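Local coordinates for protein DNA methyltransferase (Nicotiana tabacum, PDB 4ONQ) that probably methylates DNA cytosines at carbon 5, using S-adenosylmethionine as donor; this chain is its catalytic domain, with the cofactor analogue sinefungin bound, at residues 103-108 against 183-188; 164-169 against 174-179; 58-63 against 339-344; 51-56 against 81-86. The protein carries 5 engineered substitutions. All blocks are in the same frame, centred on the assembly; numbering follows the deposited sequence.

Contact 1: residues 103-108 against 183-188; sequences HEALPL and EMLLGF
A105 touches M184 and L185 with its single methyl group. Its CB lies 3.9 Å from M184 CE and 4.1 Å from L185 CD2. Both contacts are apolar. M184 reaches across with a bent chain. Its CG sits between the backbone N and the carbonyl carbon (chi1 77°), and the chain bends again at chi2 and chi3. These bends bring the terminal methyl, not the sulfur, nearest to A105. L185 is extended instead, with CD1 continuing the line of the chain (chi2 173°) and CD2 left as the branch that meets A105. The footprint is small, with about 130 Å² buried over both segments. A105 is the last helical residue before L106 leaves helical geometry. On the other side G187, with positive phi, closes its helix in a Schellman motif. F188 N bonds to E183 O at 2.9 Å and G187 N to M184 O at 3.1 Å. E183 turns elsewhere, to a salt bridge with R203. The contact therefore joins the end of helix 102-105 to the last turn of helix 179-186, which follows strand 173-176 and has helix 200-208 against it through L207.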
# COMPACT_ATOMS: atom_id res chain seq x y z
N HIS A 103 -16.35 12.15 2.55
CA HIS A 103 -17.66 12.04 3.07
C HIS A 103 -18.24 10.68 3.06
O HIS A 103 -19.00 10.36 3.94
CB HIS A 103 -18.59 12.98 2.37
CG HIS A 103 -18.38 14.40 2.71
ND1 HIS A 103 -18.80 15.39 1.94
CD2 HIS A 103 -17.77 14.98 3.79
CE1 HIS A 103 -18.47 16.54 2.49
NE2 HIS A 103 -17.84 16.29 3.62
N GLU A 104 -18.00 9.89 2.02
CA GLU A 104 -18.42 8.51 2.06
C GLU A 104 -17.68 7.68 3.09
O GLU A 104 -18.28 6.92 3.80
CB GLU A 104 -18.43 7.82 0.69
CG GLU A 104 -18.47 8.73 -0.54
CD GLU A 104 -18.77 8.00 -1.83
OE1 GLU A 104 -19.92 7.99 -2.26
OE2 GLU A 104 -17.86 7.44 -2.45
N ALA A 105 -16.37 7.83 3.14
CA ALA A 105 -15.54 7.07 4.05
C ALA A 105 -15.74 7.38 5.52
O ALA A 105 -15.74 6.52 6.33
CB ALA A 105 -14.09 7.13 3.66
N LEU A 106 -15.93 8.64 5.81
CA LEU A 106 -16.04 9.11 7.15
C LEU A 106 -17.31 9.89 7.29
O LEU A 106 -17.32 11.07 7.22
CB LEU A 106 -14.90 10.03 7.44
CG LEU A 106 -13.51 9.59 7.78
CD1 LEU A 106 -13.32 8.14 8.06
CD2 LEU A 106 -12.57 10.01 6.71
N PRO A 107 -18.40 9.18 7.51
CA PRO A 107 -19.75 9.73 7.56
C PRO A 107 -19.92 10.82 8.62
O PRO A 107 -20.62 11.80 8.38
CB PRO A 107 -20.61 8.52 7.94
CG PRO A 107 -19.82 7.35 7.47
CD PRO A 107 -18.39 7.72 7.70
N LEU A 108 -19.28 10.65 9.77
CA LEU A 108 -19.38 11.63 10.84
C LEU A 108 -18.64 12.93 10.51
O LEU A 108 -18.77 13.94 11.23
CB LEU A 108 -18.87 11.06 12.16
CG LEU A 108 -19.64 9.85 12.73
CD1 LEU A 108 -19.04 9.43 14.06
CD2 LEU A 108 -21.11 10.18 12.87
N GLU A 183 -6.61 2.58 8.93
CA GLU A 183 -6.71 1.16 8.63
C GLU A 183 -7.72 0.90 7.53
O GLU A 183 -7.46 0.16 6.59
CB GLU A 183 -7.12 0.37 9.86
CG GLU A 183 -5.99 0.05 10.81
CD GLU A 183 -6.49 -0.56 12.11
OE1 GLU A 183 -7.72 -0.53 12.33
OE2 GLU A 183 -5.65 -1.05 12.90
N MET A 184 -8.89 1.53 7.64
CA MET A 184 -9.89 1.27 6.63
C MET A 184 -9.55 1.95 5.30
O MET A 184 -9.83 1.41 4.24
CB MET A 184 -11.29 1.60 7.12
CG MET A 184 -11.63 3.04 7.14
SD MET A 184 -13.05 3.30 6.08
CE MET A 184 -12.26 3.87 4.60
N LEU A 185 -8.93 3.13 5.36
CA LEU A 185 -8.53 3.81 4.13
C LEU A 185 -7.52 2.98 3.34
O LEU A 185 -7.54 2.98 2.11
CB LEU A 185 -7.97 5.20 4.44
CG LEU A 185 -8.99 6.24 4.88
CD1 LEU A 185 -8.28 7.51 5.30
CD2 LEU A 185 -10.00 6.51 3.79
N LEU A 186 -6.66 2.26 4.04
CA LEU A 186 -5.65 1.43 3.39
C LEU A 186 -6.14 0.03 3.00
O LEU A 186 -5.42 -0.71 2.34
CB LEU A 186 -4.40 1.34 4.25
CG LEU A 186 -3.65 2.67 4.39
CD1 LEU A 186 -2.57 2.57 5.43
CD2 LEU A 186 -3.07 3.09 3.04
N GLY A 187 -7.35 -0.33 3.42
CA GLY A 187 -7.93 -1.62 3.06
C GLY A 187 -7.64 -2.74 4.05
O GLY A 187 -7.80 -3.91 3.73
N PHE A 188 -7.22 -2.37 5.25
CA PHE A 188 -6.94 -3.36 6.29
C PHE A 188 -8.17 -3.63 7.13
O PHE A 188 -9.02 -2.76 7.29
CB PHE A 188 -5.77 -2.90 7.16
CG PHE A 188 -4.43 -3.05 6.49
CD1 PHE A 188 -3.77 -4.27 6.48
CD2 PHE A 188 -3.83 -1.96 5.85
CE1 PHE A 188 -2.53 -4.40 5.86
CE2 PHE A 188 -2.61 -2.09 5.23
CZ PHE A 188 -1.95 -3.31 5.23

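Contact 2: residues 164-169 against 174-179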
# COMPACT_ATOMS: atom_id res chain seq x y z
N TRP A 164 -1.52 18.02 6.73
CA TRP A 164 -1.57 17.06 7.83
C TRP A 164 -2.74 16.09 7.75
O TRP A 164 -2.93 15.29 8.66
CB TRP A 164 -1.61 17.81 9.16
CG TRP A 164 -0.34 18.52 9.46
CD1 TRP A 164 -0.05 19.83 9.19
CD2 TRP A 164 0.83 17.97 10.08
NE1 TRP A 164 1.23 20.13 9.61
CE2 TRP A 164 1.78 19.01 10.17
CE3 TRP A 164 1.15 16.71 10.60
CZ2 TRP A 164 3.04 18.81 10.72
CZ3 TRP A 164 2.40 16.52 11.16
CH2 TRP A 164 3.33 17.57 11.21
N ASN A 165 -3.51 16.16 6.67
CA ASN A 165 -4.69 15.32 6.51
C ASN A 165 -5.65 15.45 7.70
O ASN A 165 -6.04 14.45 8.31
CB ASN A 165 -4.30 13.86 6.27
CG ASN A 165 -4.06 13.56 4.80
OD1 ASN A 165 -4.59 14.24 3.92
ND2 ASN A 165 -3.26 12.53 4.52
N LEU A 166 -6.00 16.68 8.02
CA LEU A 166 -6.95 16.95 9.10
C LEU A 166 -8.37 16.89 8.56
O LEU A 166 -8.63 17.33 7.45
CB LEU A 166 -6.67 18.30 9.73
CG LEU A 166 -5.25 18.43 10.26
CD1 LEU A 166 -5.00 19.83 10.75
CD2 LEU A 166 -4.99 17.42 11.38
N VAL A 167 -9.28 16.33 9.35
CA VAL A 167 -10.66 16.20 8.94
C VAL A 167 -11.55 16.88 9.97
O VAL A 167 -11.20 16.96 11.14
CB VAL A 167 -11.06 14.71 8.80
CG1 VAL A 167 -10.25 14.05 7.67
CG2 VAL A 167 -10.84 13.97 10.12
N TRP A 168 -12.69 17.39 9.53
CA TRP A 168 -13.62 18.07 10.43
C TRP A 168 -14.44 17.07 11.22
O TRP A 168 -15.01 16.15 10.64
CB TRP A 168 -14.53 19.03 9.67
CG TRP A 168 -13.77 20.10 8.95
CD1 TRP A 168 -13.27 20.05 7.68
CD2 TRP A 168 -13.40 21.38 9.48
NE1 TRP A 168 -12.61 21.22 7.38
CE2 TRP A 168 -12.68 22.06 8.47
CE3 TRP A 168 -13.60 22.02 10.71
CZ2 TRP A 168 -12.17 23.34 8.65
CZ3 TRP A 168 -13.09 23.30 10.88
CH2 TRP A 168 -12.38 23.94 9.86
N VAL A 169 -14.48 17.24 12.54
CA VAL A 169 -15.23 16.32 13.40
C VAL A 169 -16.25 17.05 14.27
O VAL A 169 -17.01 16.43 15.01
CB VAL A 169 -14.29 15.50 14.30
CG1 VAL A 169 -13.45 14.55 13.46
CG2 VAL A 169 -13.42 16.42 15.13
N VAL A 174 -11.11 20.45 13.91
CA VAL A 174 -10.47 19.50 13.02
C VAL A 174 -9.65 18.55 13.86
O VAL A 174 -9.26 18.86 14.99
CB VAL A 174 -9.54 20.16 11.99
CG1 VAL A 174 -10.35 20.94 10.96
CG2 VAL A 174 -8.51 21.03 12.67
N ALA A 175 -9.37 17.38 13.29
CA ALA A 175 -8.64 16.34 14.00
C ALA A 175 -7.80 15.55 13.01
O ALA A 175 -8.17 15.42 11.85
CB ALA A 175 -9.60 15.43 14.73
N PRO A 176 -6.67 15.02 13.47
CA PRO A 176 -6.00 14.05 12.61
C PRO A 176 -6.83 12.76 12.54
O PRO A 176 -7.67 12.53 13.41
CB PRO A 176 -4.67 13.79 13.33
CG PRO A 176 -4.97 14.11 14.78
CD PRO A 176 -5.99 15.21 14.77
N LEU A 177 -6.62 11.96 11.50
CA LEU A 177 -7.26 10.66 11.41
C LEU A 177 -6.87 9.78 12.59
O LEU A 177 -5.70 9.75 12.99
CB LEU A 177 -6.85 9.96 10.12
CG LEU A 177 -7.24 10.67 8.83
CD1 LEU A 177 -6.37 10.16 7.68
CD2 LEU A 177 -8.72 10.47 8.53
N GLU A 178 -7.83 9.06 13.15
CA GLU A 178 -7.52 8.04 14.15
C GLU A 178 -7.12 6.76 13.42
O GLU A 178 -7.53 6.55 12.27
CB GLU A 178 -8.73 7.81 15.08
CG GLU A 178 -9.03 8.97 16.04
CD GLU A 178 -7.94 9.19 17.10
OE1 GLU A 178 -7.45 8.20 17.68
OE2 GLU A 178 -7.58 10.37 17.34
N PRO A 179 -6.31 5.91 14.06
CA PRO A 179 -5.79 4.69 13.43
C PRO A 179 -6.83 3.77 12.76
O PRO A 179 -6.49 3.21 11.73
CB PRO A 179 -5.09 3.97 14.59
CG PRO A 179 -4.65 5.07 15.49
CD PRO A 179 -5.72 6.12 15.40
O HOH W 1 -4.50 12.65 9.87
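L166 lies against V174 and P176. Its CB is 4.1 Å from V174 CB and also passes near the carbonyl oxygen of A175. CG, placed beside the backbone N (chi1 -57°), carries the two methyls outward. CD1 approaches V174 CG2 at 4.2 Å. CD2 comes over the start of the proline, 3.6 Å from P176 N. Beyond the pair, I138 of helix 132-143 touches both L166 and V174.

V174 also serves W168. Its CG1 stands 3.3 Å from the centroid of the six-membered indole ring, almost on the ring normal. This is a CH-pi contact over the face. The two side chains run side by side and point the same way. The backbones form a two-stranded antiparallel beta hairpin, strands 166-170 and 173-176. V167 and A175 are a hydrogen-bonded pair. V167 N donates to A175 O at 2.9 Å, nearly straight at 170°. A175 N returns a bond to V167 O at 2.9 Å, more bent. W168 NE1 is held outside the hairpin by D117, and W113 meets the indole edge-to-face. Putting an alanine at W168 would probably leave V174 CG1 without its ring and D117 without its indole donor.

On the V167 side of the hairpin, V167 CG1 meets L177 CD2, the two side chains crossing at about a right angle. A water donates to N165 O and accepts from L177 N, 2.8 Å from each, and so bridges the two segments.

Contact 3: residues 58-63 against 339-344; sequences SSLYDI and SSYVRI. Engineered in segment 58-63: S58 (natural residue Arg), S59 (natural residue Phe). Engineered in segment 339-344: S339 (natural residue Tyr), S340 (natural residue Asp).
V342 points from its helix toward S59 and L60 and meets them with both methyls. CG1 is anti to the backbone N (chi1 177°) and lies 3.7 Å from the carbonyl oxygen of S59. CG2 takes the other side, 4.1 Å from S59 CB and 4.0 Å from L60 CD2. The side chains of L60 and V342 meet at a slant. The same L60 CD2 also approaches Y341. It comes to the edge of the tyrosine ring, near the ring plane, 4.2 Å from CE2. One leucine methyl therefore touches both a valine methyl and a ring edge.

S59 is an engineered residue, a phenylalanine in the natural protein. Its OG bonds to T55 O within its own helix; its CB and backbone oxygen make the contact with V342. S58, S339 and S340 are engineered too and make no contact across these segments.

After S59 the chain leaves the helix at L60 and enters a type I' turn to I63. Y61, inside this turn, makes a cation-pi contact with K349 further along helix 337-352. L60 and Y341 also both rest on F40 and Y42 of strand 39-45. This is alpha/beta layer packing, typical of the class I methyltransferase fold: the C-terminal end of helix 50-59 and the side of helix 337-352 meet over one face of the central sheet.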
# COMPACT_ATOMS: atom_id res chain seq x y z
N SER A 58 16.51 -0.65 -14.83
CA SER A 58 17.67 -1.38 -15.32
C SER A 58 18.00 -2.56 -14.41
O SER A 58 18.42 -3.61 -14.88
CB SER A 58 18.89 -0.46 -15.45
OG SER A 58 19.43 -0.12 -14.18
N SER A 59 17.79 -2.38 -13.11
CA SER A 59 18.07 -3.43 -12.15
C SER A 59 17.02 -4.53 -12.22
O SER A 59 17.29 -5.69 -11.90
CB SER A 59 18.14 -2.87 -10.73
OG SER A 59 19.20 -1.94 -10.61
N LEU A 60 15.81 -4.17 -12.66
CA LEU A 60 14.71 -5.13 -12.72
C LEU A 60 14.32 -5.46 -14.15
O LEU A 60 13.18 -5.22 -14.56
CB LEU A 60 13.50 -4.62 -11.94
CG LEU A 60 13.62 -4.55 -10.42
CD1 LEU A 60 12.34 -4.03 -9.79
CD2 LEU A 60 13.98 -5.91 -9.85
N TYR A 61 15.27 -5.99 -14.91
CA TYR A 61 14.99 -6.59 -16.21
C TYR A 61 14.35 -5.63 -17.21
O TYR A 61 13.56 -6.04 -18.06
CB TYR A 61 14.15 -7.85 -16.01
CG TYR A 61 14.63 -8.66 -14.82
CD1 TYR A 61 15.83 -9.38 -14.89
CD2 TYR A 61 13.92 -8.70 -13.63
CE1 TYR A 61 16.29 -10.11 -13.81
CE2 TYR A 61 14.38 -9.42 -12.54
CZ TYR A 61 15.56 -10.13 -12.64
OH TYR A 61 16.01 -10.86 -11.57
N ASP A 62 14.71 -4.35 -17.09
CA ASP A 62 14.32 -3.29 -18.04
C ASP A 62 12.85 -2.91 -18.03
O ASP A 62 12.43 -2.03 -18.78
CB ASP A 62 14.76 -3.64 -19.45
CG ASP A 62 16.25 -3.85 -19.56
OD1 ASP A 62 17.00 -3.06 -18.94
OD2 ASP A 62 16.67 -4.80 -20.25
N ILE A 63 12.07 -3.55 -17.16
CA ILE A 63 10.63 -3.30 -17.06
C ILE A 63 10.30 -1.83 -16.74
O ILE A 63 10.94 -1.21 -15.89
CB ILE A 63 9.98 -4.23 -16.01
CG1 ILE A 63 10.25 -5.70 -16.36
CG2 ILE A 63 8.48 -3.97 -15.89
CD1 ILE A 63 9.50 -6.69 -15.50
N SER A 339 18.68 -2.99 -3.30
CA SER A 339 19.65 -3.88 -3.83
C SER A 339 19.47 -5.21 -3.25
O SER A 339 19.68 -6.19 -3.87
CB SER A 339 21.05 -3.39 -3.52
OG SER A 339 21.27 -2.14 -4.13
N SER A 340 19.09 -5.22 -2.00
CA SER A 340 18.78 -6.49 -1.35
C SER A 340 17.61 -7.18 -2.04
O SER A 340 17.64 -8.40 -2.28
CB SER A 340 18.48 -6.27 0.13
OG SER A 340 19.65 -5.85 0.83
N TYR A 341 16.58 -6.40 -2.37
CA TYR A 341 15.44 -6.94 -3.08
C TYR A 341 15.87 -7.57 -4.40
O TYR A 341 15.49 -8.70 -4.72
CB TYR A 341 14.39 -5.85 -3.35
CG TYR A 341 13.18 -6.34 -4.10
CD1 TYR A 341 12.06 -6.80 -3.42
CD2 TYR A 341 13.15 -6.35 -5.48
CE1 TYR A 341 10.95 -7.25 -4.10
CE2 TYR A 341 12.05 -6.80 -6.17
CZ TYR A 341 10.95 -7.25 -5.48
OH TYR A 341 9.84 -7.70 -6.16
N VAL A 342 16.68 -6.83 -5.16
CA VAL A 342 17.13 -7.29 -6.47
C VAL A 342 17.99 -8.56 -6.36
O VAL A 342 17.77 -9.53 -7.10
CB VAL A 342 17.93 -6.19 -7.19
CG1 VAL A 342 18.48 -6.69 -8.52
CG2 VAL A 342 17.04 -4.97 -7.40
N ARG A 343 18.95 -8.54 -5.44
CA ARG A 343 19.82 -9.68 -5.19
C ARG A 343 19.00 -10.92 -4.91
O ARG A 343 19.22 -11.99 -5.49
CB ARG A 343 20.72 -9.39 -3.99
CG ARG A 343 21.82 -10.42 -3.76
CD ARG A 343 22.39 -10.33 -2.34
NE ARG A 343 21.62 -11.12 -1.39
CZ ARG A 343 21.04 -10.63 -0.30
NH1 ARG A 343 21.14 -9.34 -0.01
NH2 ARG A 343 20.35 -11.44 0.50
N ILE A 344 18.02 -10.77 -4.03
CA ILE A 344 17.19 -11.91 -3.62
C ILE A 344 16.29 -12.42 -4.74
O ILE A 344 16.20 -13.63 -4.96
CB ILE A 344 16.39 -11.58 -2.36
CG1 ILE A 344 17.35 -11.43 -1.18
CG2 ILE A 344 15.34 -12.64 -2.08
CD1 ILE A 344 16.67 -11.38 0.15

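Contact 4: residues 51-56 against 81-86; sequences GVWDTI and GYIHNL
W53 and I56 of helix 50-59 pack on G81 and I83 of strand 79-84. The helix belongs to a beta-alpha-beta crossover that links strands 39-45 and 66-69. Strand 79-84 lies between these two in the central mixed sheet. The helix segment runs at 18° to the strand, with the axes 11.0 Å apart.

The tight part is the inward face. W53 sends the far edge of its indole to the strand. CH2 lies 3.3 Å from G81 O, and CZ2 is close to G81 CA. A CB at G81 would clash with W53 CH2, so the bare backbone makes room for the ring. CZ3 meets I83 CG1 at 3.9 Å, edge on and in the ring plane. The same I83 CG1 touches I56 CG2, also at 3.9 Å. I56 CD1 lies over one indole face, toward the rim. W53 NE1 donates to A46 O, and F67 meets the ring edge-to-face; both fix how the indole is turned. With an alanine in place of W53, A46 O would probably lose its indole donor and a gap would be likely to open beside G81 and I83.

The opposite flank of the helix is loose. G51, V52, D54 and T55 are exposed to solvent and touch nothing of the strand. The polar bonding there stays within the helix. G51 O accepts bonds from both T55 N, at 2.9 Å, and T55 OG1, at 2.8 Å, the two donors reaching it from opposite faces of its carbonyl plane.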
# COMPACT_ATOMS: atom_id res chain seq x y z
N GLY A 51 16.74 9.59 -12.84
CA GLY A 51 17.82 8.63 -12.68
C GLY A 51 17.49 7.46 -11.77
O GLY A 51 17.96 6.34 -11.99
N VAL A 52 16.68 7.71 -10.75
CA VAL A 52 16.33 6.66 -9.80
C VAL A 52 15.45 5.60 -10.45
O VAL A 52 15.72 4.40 -10.34
CB VAL A 52 15.64 7.22 -8.54
CG1 VAL A 52 15.19 6.08 -7.63
CG2 VAL A 52 16.59 8.14 -7.79
N TRP A 53 14.39 6.03 -11.13
CA TRP A 53 13.51 5.10 -11.81
C TRP A 53 14.24 4.41 -12.96
O TRP A 53 13.99 3.24 -13.25
CB TRP A 53 12.23 5.79 -12.27
CG TRP A 53 11.20 5.87 -11.18
CD1 TRP A 53 10.75 7.00 -10.55
CD2 TRP A 53 10.50 4.78 -10.58
NE1 TRP A 53 9.82 6.67 -9.60
CE2 TRP A 53 9.65 5.31 -9.60
CE3 TRP A 53 10.51 3.39 -10.79
CZ2 TRP A 53 8.82 4.51 -8.83
CZ3 TRP A 53 9.69 2.60 -10.01
CH2 TRP A 53 8.85 3.16 -9.05
N ASP A 54 15.15 5.13 -13.61
CA ASP A 54 16.01 4.50 -14.60
C ASP A 54 16.81 3.35 -13.98
O ASP A 54 16.85 2.25 -14.53
CB ASP A 54 16.93 5.52 -15.27
CG ASP A 54 16.21 6.38 -16.29
OD1 ASP A 54 15.15 5.95 -16.80
OD2 ASP A 54 16.71 7.48 -16.60
N THR A 55 17.44 3.62 -12.84
CA THR A 55 18.21 2.62 -12.10
C THR A 55 17.36 1.41 -11.72
O THR A 55 17.77 0.26 -11.91
CB THR A 55 18.80 3.20 -10.81
OG1 THR A 55 19.68 4.29 -11.12
CG2 THR A 55 19.57 2.14 -10.04
N ILE A 56 16.18 1.68 -11.17
CA ILE A 56 15.27 0.62 -10.74
C ILE A 56 14.85 -0.25 -11.92
O ILE A 56 14.85 -1.48 -11.81
CB ILE A 56 14.02 1.20 -10.03
CG1 ILE A 56 14.42 1.79 -8.68
CG2 ILE A 56 12.97 0.12 -9.84
CD1 ILE A 56 13.31 2.60 -8.01
N GLY A 81 4.84 3.93 -8.13
CA GLY A 81 5.30 3.21 -9.30
C GLY A 81 5.51 1.74 -8.96
O GLY A 81 6.20 1.41 -7.99
N TYR A 82 4.89 0.86 -9.74
CA TYR A 82 5.00 -0.58 -9.53
C TYR A 82 5.71 -1.26 -10.69
O TYR A 82 5.25 -1.22 -11.82
CB TYR A 82 3.62 -1.21 -9.34
CG TYR A 82 2.78 -0.58 -8.26
CD1 TYR A 82 2.79 -1.08 -6.96
CD2 TYR A 82 1.98 0.52 -8.52
CE1 TYR A 82 2.01 -0.51 -5.96
CE2 TYR A 82 1.21 1.10 -7.54
CZ TYR A 82 1.22 0.59 -6.26
OH TYR A 82 0.46 1.19 -5.29
N ILE A 83 6.85 -1.88 -10.40
CA ILE A 83 7.55 -2.67 -11.40
C ILE A 83 7.17 -4.12 -11.22
O ILE A 83 7.37 -4.68 -10.15
CB ILE A 83 9.08 -2.57 -11.22
CG1 ILE A 83 9.52 -1.10 -11.20
CG2 ILE A 83 9.79 -3.35 -12.32
CD1 ILE A 83 9.89 -0.56 -12.56
N HIS A 84 6.61 -4.74 -12.26
CA HIS A 84 6.20 -6.14 -12.14
C HIS A 84 6.21 -6.88 -13.47
O HIS A 84 6.35 -6.27 -14.53
CB HIS A 84 4.83 -6.23 -11.48
CG HIS A 84 3.75 -5.50 -12.23
ND1 HIS A 84 2.99 -6.10 -13.21
CD2 HIS A 84 3.32 -4.22 -12.14
CE1 HIS A 84 2.13 -5.22 -13.69
NE2 HIS A 84 2.31 -4.07 -13.06
N ASN A 85 6.07 -8.20 -13.40
CA ASN A 85 6.02 -9.04 -14.59
C ASN A 85 4.72 -9.84 -14.67
O ASN A 85 4.69 -10.94 -15.22
CB ASN A 85 7.24 -9.96 -14.65
CG ASN A 85 7.29 -10.95 -13.48
OD1 ASN A 85 6.50 -10.85 -12.53
ND2 ASN A 85 8.22 -11.89 -13.55
N LEU A 86 3.66 -9.28 -14.10
CA LEU A 86 2.35 -9.92 -14.08
C LEU A 86 1.63 -9.66 -15.39
O LEU A 86 1.92 -8.67 -16.07
CB LEU A 86 1.50 -9.34 -12.95
CG LEU A 86 2.10 -9.40 -11.55
CD1 LEU A 86 1.37 -8.45 -10.60
CD2 LEU A 86 2.05 -10.82 -11.04

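In the fold
Contacts 3 and 4 form one cluster and contacts 1 and 2 another, on opposite sides of the chain's centre. Contacts 3 and 4 share helix 50-59. Their centres are 9 Å apart, and they meet where L60 CD1 packs on I83 CG2 at 3.6 Å. Contacts 1 and 2 have centres 12 Å apart and join through L185 and L177. Along the chain contact 4 closes before contact 1 opens, and contact 2 is nested in contact 1. Both lie inside the loop closed by contact 3, which crosses contact 4. The catalytic domain thus has helices packed on its central sheet at one side and a hairpin-bearing part at the other, with sinefungin about 10 to 13 Å from side chains of contacts 1, 3 and 4.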